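Local coordinates for protein ADP-ribose pyrophosphatase MutT (Rickettsia felis, PDB 4KYX) that probably hydrolyses damaged nucleotides such as 8-oxo-dGTP, or related nucleoside diphosphate compounds, as a magnesium-dependent Nudix enzyme, at residues Ala43-His48 with Leu64-Leu69; Glu53-Cys58 with Val92-Lys97; Cys58-Val63 with Glu72-Ile77. All coordinates share one frame; numbering follows the deposited sequence.

Contact 1: Ala43-His48 with Leu64-Leu69; sequences APAGGH and LEETNL
Ala45 is where the chain of 43-48 first meets Glu66, a residue of the helix that includes 64-67. Its methyl group faces the helix, with CB 3.4 Å from Glu66 OE1 and CA 3.3 Å from that same oxygen; the bond made by the next residue draws the oxygen down beside these two carbons. Gly46 follows and carries the polar part of the contact. Its backbone N donates to Glu66 OE1 at 2.9 Å, somewhat bent at 154°, and it approaches the syn lone pair, the one on the side of the other carboxylate oxygen. That second oxygen, OE2, comes to 2.6 Å from Gly46 O, so both oxygens of the acid lie against one residue. Gly46 has a positive phi of 147°, at which a CB would collide with the carbonyl oxygen of Ala45; glycine has none.

Glu66 reaches the strand because CG lies beside its own backbone N and the chain beyond CG stays extended. The sequence matches the Nudix box, which runs from Gly47 to Leu69 here and has Glu66 in its REUXEE core; a magnesium-binding role for Glu66, as in relatives, is plausible. Asn68 takes the place of the box's second glycine and keeps a positive phi of 67°, the first residue to leave helical backbone angles. Thr67 OG1 accepts from Leu69 N, an ST turn, and is also hydrogen-bonded to Val63 O.

Strand 45-48 pairs with strand 14-22 at the edge of the mixed sheet, Ala45 with Ile19 and Gly47 with Ile17, while Trp117 of strand 116-120 packs on Glu66 and Thr67, and Leu29 of strand 28-34 touches Thr67 and Leu69.

Contact 2: Glu53-Cys58 with Val92-Lys97; sequences ETFEEC and VSIFLK
Glu57 N donates to Thr54 OG1 at 2.9 Å, and this bond helps set the first helical turn from which Phe55 and Glu56 meet Ile94 and Leu96. It is half of a capping box at the start of the Nudix helix: Thr54 is the N-cap, and its own N returns a bond of 3.0 Å to Glu57 OE1, nearly straight at 172° but arriving from above the carboxylate plane. Such reciprocal bonds satisfy backbone N-H groups that have no helical acceptor of their own.

The turn so fixed lies on strand 92-97, part of the mixed sheet. Phe55 points into the contact with CG placed beside its backbone N (chi1 -60°), and its side chain crosses that of Ile94 at about a right angle. One ring face receives the Ile94 methyl CG2, which sits toward the rim instead of over the centre. Two residues along the strand from Ile94, Leu96 reaches back to the helix with both branches. Its CD1 lies 4.3 Å from Phe55 O and 4.4 Å from Phe55 CB, while CD2 meets the aliphatic CG of Glu56.

Ile17 of strand 14-22 widens this apolar layer by touching Phe55, Ile94 and Leu96. The second subunit also comes close, the ring of its Tyr142 meeting that of Phe55. Glu56 is engaged at both ends of its side chain: Tyr142 OH of the second subunit is hydrogen-bonded to Glu56 OE2, while Glu56 CG is 4.3 Å from Leu96 CD2.

Contact 3: Cys58-Val63 with Glu72-Ile77; sequences CAIREV and ENPQFI
The helix of 58-63 runs past the turn that leads into strand 75-84 at moderate separation, with Ala59 CA 7.2 Å from Pro74 CA and Ile60 CA 7.3 Å from Glu72 CA. Across this spacing the side-chain contact is carried by three residues. Ala59 CB faces the proline and stops 4.3 Å from Pro74 CG. Ile60 does not aim at its partner from the start: it leaves the helix to one side, but its outer carbons come nearer. CG1 sits beside the backbone N (chi1 -62°) and the chain extends from there (chi2 166°), carrying CD1 to 4.1 Å from Pro74 CD. The middle of the chain also rests on the ring, CG1 being 4.2 Å from both Pro74 CG and CD. The isoleucine thus crosses the proline at about a right angle, touching the CG-CD side of the ring.

Leu96 and Ala98 of strand 89-99 also pack on Pro74, so the proline touches the sheet as well as the Nudix helix. Just before it, Asn73 takes a positive phi of 43°, and the amide of Gln75 reaches back over this bend: NE2 donates to Asn73 O at 2.9 Å. The donor stands above the carbonyl plane and not on a lone pair.

With no hydrogen bond or salt bridge between the segments, the contact is apolar, resting on dispersion and the exclusion of water, and the rigid ring of Pro74 offers the helix a surface of fixed shape.

All three contacts draw on helix 55-67, a worked case of one helix anchored at several points along its length. The centres of contacts 2 and 3 are about 6 Å apart; they share Cys58, and Glu53 OE1 makes a salt bridge to Arg61 NE at 2.8 Å. Their strands are neighbours, with a probable hydrogen bond between Gln75 N and Lys97 O. Contact 1 lies about 10 Å from contact 3, centre to centre, and about 12 Å from contact 2. Glu62 links it to contact 3, its OE1 lying 2.8 Å from Gly47 N. Glu62 and Glu66 belong to the Nudix-box glutamates that probably contribute to the magnesium site, as in other Nudix enzymes.

Contact 1: Ala43-His48 with Leu64-Leu69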
loop_
_atom_site.group_PDB
_atom_site.type_symbol
_atom_site.label_atom_id
_atom_site.label_comp_id
_atom_site.label_asym_id
_atom_site.label_seq_id
_atom_site.Cartn_x
_atom_site.Cartn_y
_atom_site.Cartn_z
ATOM N N ALA A 43 -7.974 16.132 -7.465
ATOM C CA ALA A 43 -7.082 14.982 -7.212
ATOM C C ALA A 43 -5.657 15.366 -7.444
ATOM O O ALA A 43 -5.360 16.194 -8.291
ATOM C CB ALA A 43 -7.415 13.811 -8.104
ATOM N N PRO A 44 -4.738 14.690 -6.762
ATOM C CA PRO A 44 -3.347 14.927 -7.122
ATOM C C PRO A 44 -2.958 14.192 -8.412
ATOM O O PRO A 44 -3.737 13.383 -8.935
ATOM C CB PRO A 44 -2.610 14.384 -5.908
ATOM C CG PRO A 44 -3.514 13.303 -5.396
ATOM C CD PRO A 44 -4.914 13.628 -5.747
ATOM N N ALA A 45 -1.730 14.397 -8.879
ATOM C CA ALA A 45 -1.161 13.551 -9.902
ATOM C C ALA A 45 -1.130 12.094 -9.426
ATOM O O ALA A 45 -1.072 11.826 -8.184
ATOM C CB ALA A 45 0.222 14.048 -10.249
ATOM N N GLY A 46 -1.215 11.181 -10.386
ATOM C CA GLY A 46 -1.063 9.760 -10.086
ATOM C C GLY A 46 -1.893 8.874 -10.961
ATOM O O GLY A 46 -2.504 9.327 -11.894
ATOM N N GLY A 47 -1.843 7.589 -10.683
ATOM C CA GLY A 47 -2.528 6.631 -11.470
ATOM C C GLY A 47 -2.017 5.272 -11.040
ATOM O O GLY A 47 -1.523 5.119 -9.913
ATOM N N HIS A 48 -2.099 4.316 -11.943
ATOM C CA HIS A 48 -1.914 2.924 -11.548
ATOM C C HIS A 48 -0.445 2.535 -11.515
ATOM O O HIS A 48 0.320 2.886 -12.422
ATOM C CB HIS A 48 -2.584 2.046 -12.574
ATOM C CG HIS A 48 -4.060 2.029 -12.463
ATOM N ND1 HIS A 48 -4.881 2.292 -13.533
ATOM C CD2 HIS A 48 -4.878 1.751 -11.419
ATOM C CE1 HIS A 48 -6.145 2.211 -13.157
ATOM N NE2 HIS A 48 -6.175 1.882 -11.881
ATOM N N LEU A 64 5.412 13.265 -14.772
ATOM C CA LEU A 64 5.870 13.771 -16.059
ATOM C C LEU A 64 4.791 13.639 -17.136
ATOM O O LEU A 64 4.567 14.587 -17.943
ATOM C CB LEU A 64 7.180 13.063 -16.517
ATOM C CG LEU A 64 7.976 13.613 -17.692
ATOM C CD1 LEU A 64 8.348 15.052 -17.448
ATOM C CD2 LEU A 64 9.218 12.695 -17.875
ATOM N N GLU A 65 4.213 12.453 -17.243
ATOM C CA GLU A 65 3.154 12.175 -18.230
ATOM C C GLU A 65 1.961 13.129 -18.099
ATOM O O GLU A 65 1.337 13.471 -19.083
ATOM C CB GLU A 65 2.611 10.741 -18.101
ATOM C CG GLU A 65 3.503 9.703 -18.729
ATOM C CD GLU A 65 3.027 8.291 -18.459
ATOM O OE1 GLU A 65 1.898 8.111 -17.911
ATOM O OE2 GLU A 65 3.786 7.359 -18.784
ATOM N N GLU A 66 1.599 13.482 -16.864
ATOM C CA GLU A 66 0.356 14.236 -16.616
ATOM C C GLU A 66 0.500 15.787 -16.643
ATOM O O GLU A 66 -0.447 16.496 -17.016
ATOM C CB GLU A 66 -0.268 13.768 -15.292
ATOM C CG GLU A 66 -0.708 12.315 -15.366
ATOM C CD GLU A 66 -1.118 11.755 -14.040
ATOM O OE1 GLU A 66 -0.922 12.430 -13.014
ATOM O OE2 GLU A 66 -1.544 10.562 -14.001
ATOM N N THR A 67 1.674 16.275 -16.239
ATOM C CA THR A 67 1.878 17.660 -15.876
ATOM C C THR A 67 3.100 18.277 -16.551
ATOM O O THR A 67 3.306 19.462 -16.399
ATOM C CB THR A 67 2.068 17.839 -14.354
ATOM O OG1 THR A 67 3.336 17.250 -13.978
ATOM C CG2 THR A 67 0.929 17.221 -13.590
ATOM N N ASN A 68 3.927 17.479 -17.223
ATOM C CA ASN A 68 5.228 17.912 -17.781
ATOM C C ASN A 68 6.279 18.287 -16.729
ATOM O O ASN A 68 7.336 18.797 -17.075
ATOM C CB ASN A 68 4.999 19.110 -18.733
ATOM C CG ASN A 68 6.051 19.273 -19.795
ATOM O OD1 ASN A 68 6.503 18.323 -20.372
ATOM N ND2 ASN A 68 6.414 20.525 -20.097
ATOM N N LEU A 69 6.006 18.010 -15.460
ATOM C CA LEU A 69 6.876 18.394 -14.382
ATOM C C LEU A 69 7.817 17.248 -14.054
ATOM O O LEU A 69 7.450 16.076 -14.146
ATOM C CB LEU A 69 6.097 18.745 -13.120
ATOM C CG LEU A 69 5.174 19.946 -13.226
ATOM C CD1 LEU A 69 4.261 20.154 -12.032
ATOM C CD2 LEU A 69 6.032 21.174 -13.493
#

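Contact 2: Glu53-Cys58 with Val92-Lys97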
loop_
_atom_site.group_PDB
_atom_site.type_symbol
_atom_site.label_atom_id
_atom_site.label_comp_id
_atom_site.label_asym_id
_atom_site.label_seq_id
_atom_site.Cartn_x
_atom_site.Cartn_y
_atom_site.Cartn_z
ATOM N N GLU A 53 7.459 -1.848 -11.797
ATOM C CA GLU A 53 7.849 -0.542 -11.271
ATOM C C GLU A 53 8.010 -0.470 -9.763
ATOM O O GLU A 53 7.293 -1.088 -9.011
ATOM C CB GLU A 53 6.810 0.517 -11.628
ATOM C CG GLU A 53 6.578 0.829 -13.066
ATOM C CD GLU A 53 5.732 2.060 -13.221
ATOM O OE1 GLU A 53 6.308 3.054 -13.703
ATOM O OE2 GLU A 53 4.506 2.095 -12.842
ATOM N N THR A 54 8.942 0.349 -9.339
ATOM C CA THR A 54 9.002 0.826 -7.998
ATOM C C THR A 54 8.010 1.972 -7.825
ATOM O O THR A 54 7.575 2.597 -8.805
ATOM C CB THR A 54 10.437 1.305 -7.631
ATOM O OG1 THR A 54 10.667 2.552 -8.232
ATOM C CG2 THR A 54 11.521 0.243 -8.056
ATOM N N PHE A 55 7.645 2.225 -6.578
ATOM C CA PHE A 55 6.696 3.302 -6.269
ATOM C C PHE A 55 7.313 4.599 -6.732
ATOM O O PHE A 55 6.587 5.412 -7.249
ATOM C CB PHE A 55 6.391 3.448 -4.795
ATOM C CG PHE A 55 5.777 2.203 -4.144
ATOM C CD1 PHE A 55 5.043 1.289 -4.886
ATOM C CD2 PHE A 55 5.977 1.959 -2.789
ATOM C CE1 PHE A 55 4.525 0.151 -4.276
ATOM C CE2 PHE A 55 5.444 0.848 -2.175
ATOM C CZ PHE A 55 4.722 -0.051 -2.914
ATOM N N GLU A 56 8.635 4.739 -6.603
ATOM C CA GLU A 56 9.302 5.991 -6.913
ATOM C C GLU A 56 9.380 6.184 -8.423
ATOM O O GLU A 56 9.148 7.307 -8.886
ATOM C CB GLU A 56 10.695 6.073 -6.290
ATOM C CG GLU A 56 10.668 6.118 -4.754
ATOM C CD GLU A 56 10.580 4.709 -4.128
ATOM O OE1 GLU A 56 10.681 3.630 -4.809
ATOM O OE2 GLU A 56 10.379 4.677 -2.896
ATOM N N GLU A 57 9.640 5.117 -9.176
ATOM C CA GLU A 57 9.648 5.177 -10.658
ATOM C C GLU A 57 8.259 5.599 -11.178
ATOM O O GLU A 57 8.120 6.411 -12.079
ATOM C CB GLU A 57 10.008 3.823 -11.282
ATOM C CG GLU A 57 11.464 3.489 -11.237
ATOM C CD GLU A 57 11.796 2.011 -11.498
ATOM O OE1 GLU A 57 10.893 1.115 -11.481
ATOM O OE2 GLU A 57 13.015 1.766 -11.716
ATOM N N CYS A 58 7.231 4.995 -10.573
ATOM C CA CYS A 58 5.875 5.220 -11.023
ATOM C C CYS A 58 5.517 6.672 -10.802
ATOM O O CYS A 58 4.989 7.336 -11.698
ATOM C CB CYS A 58 4.942 4.243 -10.289
ATOM S SG CYS A 58 3.202 4.539 -10.713
ATOM N N VAL A 92 -5.904 0.437 -3.189
ATOM C CA VAL A 92 -4.957 0.783 -2.171
ATOM C C VAL A 92 -4.107 1.877 -2.783
ATOM O O VAL A 92 -3.433 1.655 -3.801
ATOM C CB VAL A 92 -4.150 -0.448 -1.717
ATOM C CG1 VAL A 92 -2.979 -0.056 -0.847
ATOM C CG2 VAL A 92 -5.067 -1.417 -0.952
ATOM N N SER A 93 -4.161 3.085 -2.214
ATOM C CA SER A 93 -3.363 4.187 -2.734
ATOM C C SER A 93 -2.080 4.360 -1.927
ATOM O O SER A 93 -2.104 4.399 -0.701
ATOM C CB SER A 93 -4.129 5.488 -2.701
ATOM O OG SER A 93 -5.301 5.408 -3.528
ATOM N N ILE A 94 -0.979 4.522 -2.621
ATOM C CA ILE A 94 0.291 4.858 -2.022
ATOM C C ILE A 94 0.588 6.287 -2.365
ATOM O O ILE A 94 0.641 6.642 -3.545
ATOM C CB ILE A 94 1.403 4.008 -2.635
ATOM C CG1 ILE A 94 1.032 2.537 -2.526
ATOM C CG2 ILE A 94 2.747 4.341 -2.005
ATOM C CD1 ILE A 94 0.950 2.012 -1.156
ATOM N N PHE A 95 0.737 7.119 -1.346
ATOM C CA PHE A 95 1.073 8.519 -1.582
ATOM C C PHE A 95 2.521 8.791 -1.343
ATOM O O PHE A 95 3.107 8.312 -0.363
ATOM C CB PHE A 95 0.274 9.436 -0.683
ATOM C CG PHE A 95 -1.156 9.556 -1.103
ATOM C CD1 PHE A 95 -1.527 10.450 -2.064
ATOM C CD2 PHE A 95 -2.141 8.733 -0.517
ATOM C CE1 PHE A 95 -2.877 10.581 -2.457
ATOM C CE2 PHE A 95 -3.474 8.870 -0.915
ATOM C CZ PHE A 95 -3.824 9.790 -1.888
ATOM N N LEU A 96 3.061 9.636 -2.232
ATOM C CA LEU A 96 4.393 10.134 -2.104
ATOM C C LEU A 96 4.428 11.640 -2.285
ATOM O O LEU A 96 3.491 12.198 -2.784
ATOM C CB LEU A 96 5.321 9.493 -3.111
ATOM C CG LEU A 96 5.461 7.998 -3.045
ATOM C CD1 LEU A 96 4.478 7.330 -3.997
ATOM C CD2 LEU A 96 6.882 7.667 -3.390
ATOM N N LYS A 97 5.425 12.276 -1.727
ATOM C CA LYS A 97 5.615 13.676 -1.963
ATOM C C LYS A 97 6.951 14.007 -2.610
ATOM O O LYS A 97 7.960 13.353 -2.361
ATOM C CB LYS A 97 5.389 14.506 -0.726
ATOM C CG LYS A 97 6.351 14.339 0.387
ATOM C CD LYS A 97 6.438 15.639 1.210
ATOM C CE LYS A 97 7.625 15.486 2.180
ATOM N NZ LYS A 97 7.230 14.952 3.507
#

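Contact 3: Cys58-Val63 with Glu72-Ile77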
loop_
_atom_site.group_PDB
_atom_site.type_symbol
_atom_site.label_atom_id
_atom_site.label_comp_id
_atom_site.label_asym_id
_atom_site.label_seq_id
_atom_site.Cartn_x
_atom_site.Cartn_y
_atom_site.Cartn_z
ATOM N N CYS A 58 7.231 4.995 -10.573
ATOM C CA CYS A 58 5.875 5.220 -11.023
ATOM C C CYS A 58 5.517 6.672 -10.802
ATOM O O CYS A 58 4.989 7.336 -11.698
ATOM C CB CYS A 58 4.942 4.243 -10.289
ATOM S SG CYS A 58 3.202 4.539 -10.713
ATOM N N ALA A 59 5.841 7.179 -9.618
ATOM C CA ALA A 59 5.571 8.570 -9.226
ATOM C C ALA A 59 6.221 9.559 -10.200
ATOM O O ALA A 59 5.525 10.436 -10.799
ATOM C CB ALA A 59 6.033 8.836 -7.812
ATOM N N ILE A 60 7.517 9.380 -10.423
ATOM C CA ILE A 60 8.222 10.201 -11.397
ATOM C C ILE A 60 7.593 10.163 -12.830
ATOM O O ILE A 60 7.346 11.210 -13.436
ATOM C CB ILE A 60 9.740 9.902 -11.423
ATOM C CG1 ILE A 60 10.367 10.234 -10.060
ATOM C CG2 ILE A 60 10.423 10.708 -12.517
ATOM C CD1 ILE A 60 11.761 9.663 -9.883
ATOM N N ARG A 61 7.340 8.983 -13.355
ATOM C CA ARG A 61 6.722 8.767 -14.656
ATOM C C ARG A 61 5.334 9.445 -14.749
ATOM O O ARG A 61 5.062 10.252 -15.695
ATOM C CB ARG A 61 6.557 7.272 -14.916
ATOM C CG ARG A 61 5.844 6.998 -16.209
ATOM C CD ARG A 61 5.796 5.536 -16.520
ATOM N NE ARG A 61 5.022 4.773 -15.550
ATOM C CZ ARG A 61 3.706 4.809 -15.397
ATOM N NH1 ARG A 61 2.938 5.612 -16.131
ATOM N NH2 ARG A 61 3.134 4.032 -14.484
ATOM N N GLU A 62 4.490 9.164 -13.774
ATOM C CA GLU A 62 3.099 9.664 -13.792
ATOM C C GLU A 62 3.052 11.180 -13.767
ATOM O O GLU A 62 2.312 11.814 -14.565
ATOM C CB GLU A 62 2.331 9.051 -12.648
ATOM C CG GLU A 62 2.039 7.596 -12.965
ATOM C CD GLU A 62 1.137 6.924 -11.985
ATOM O OE1 GLU A 62 0.969 7.381 -10.805
ATOM O OE2 GLU A 62 0.674 5.822 -12.374
ATOM N N VAL A 63 3.860 11.780 -12.893
ATOM C CA VAL A 63 3.943 13.249 -12.811
ATOM C C VAL A 63 4.374 13.849 -14.165
ATOM O O VAL A 63 3.780 14.835 -14.666
ATOM C CB VAL A 63 4.834 13.711 -11.631
ATOM C CG1 VAL A 63 5.152 15.217 -11.704
ATOM C CG2 VAL A 63 4.177 13.337 -10.311
ATOM N N GLU A 72 11.905 15.083 -8.213
ATOM C CA GLU A 72 13.030 14.309 -7.741
ATOM C C GLU A 72 12.760 13.699 -6.355
ATOM O O GLU A 72 12.009 14.274 -5.563
ATOM C CB GLU A 72 14.318 15.154 -7.712
ATOM C CG GLU A 72 14.276 16.305 -6.721
ATOM C CD GLU A 72 15.586 17.082 -6.561
ATOM O OE1 GLU A 72 16.570 16.961 -7.404
ATOM O OE2 GLU A 72 15.599 17.875 -5.575
ATOM N N ASN A 73 13.391 12.553 -6.113
ATOM C CA ASN A 73 13.474 11.875 -4.802
ATOM C C ASN A 73 12.148 11.852 -4.043
ATOM O O ASN A 73 12.050 12.366 -2.923
ATOM C CB ASN A 73 14.549 12.525 -3.950
ATOM C CG ASN A 73 15.924 12.379 -4.564
ATOM O OD1 ASN A 73 16.656 13.337 -4.668
ATOM N ND2 ASN A 73 16.253 11.178 -4.995
ATOM N N PRO A 74 11.131 11.265 -4.677
ATOM C CA PRO A 74 9.819 11.236 -4.021
ATOM C C PRO A 74 9.918 10.435 -2.736
ATOM O O PRO A 74 10.629 9.384 -2.690
ATOM C CB PRO A 74 8.924 10.552 -5.041
ATOM C CG PRO A 74 9.835 9.832 -5.948
ATOM C CD PRO A 74 11.120 10.558 -5.965
ATOM N N GLN A 75 9.239 10.942 -1.713
ATOM C CA GLN A 75 9.226 10.415 -0.376
ATOM C C GLN A 75 7.897 9.768 -0.029
ATOM O O GLN A 75 6.840 10.332 -0.213
ATOM C CB GLN A 75 9.533 11.493 0.662
ATOM C CG GLN A 75 10.888 12.151 0.513
ATOM C CD GLN A 75 12.045 11.166 0.642
ATOM O OE1 GLN A 75 12.191 10.452 1.666
ATOM N NE2 GLN A 75 12.883 11.095 -0.406
ATOM N N PHE A 76 7.956 8.567 0.495
ATOM C CA PHE A 76 6.732 7.809 0.875
ATOM C C PHE A 76 6.037 8.496 2.034
ATOM O O PHE A 76 6.672 8.821 3.039
ATOM C CB PHE A 76 7.187 6.392 1.199
ATOM C CG PHE A 76 6.104 5.399 1.344
ATOM C CD1 PHE A 76 5.389 5.311 2.515
ATOM C CD2 PHE A 76 5.862 4.497 0.359
ATOM C CE1 PHE A 76 4.393 4.346 2.679
ATOM C CE2 PHE A 76 4.895 3.537 0.506
ATOM C CZ PHE A 76 4.143 3.469 1.658
ATOM N N ILE A 77 4.744 8.799 1.920
ATOM C CA ILE A 77 3.993 9.545 2.942
ATOM C C ILE A 77 2.901 8.710 3.628
ATOM O O ILE A 77 2.673 8.831 4.812
ATOM C CB ILE A 77 3.281 10.788 2.341
ATOM C CG1 ILE A 77 4.286 11.836 1.833
ATOM C CG2 ILE A 77 2.308 11.428 3.338
ATOM C CD1 ILE A 77 5.225 12.422 2.872
#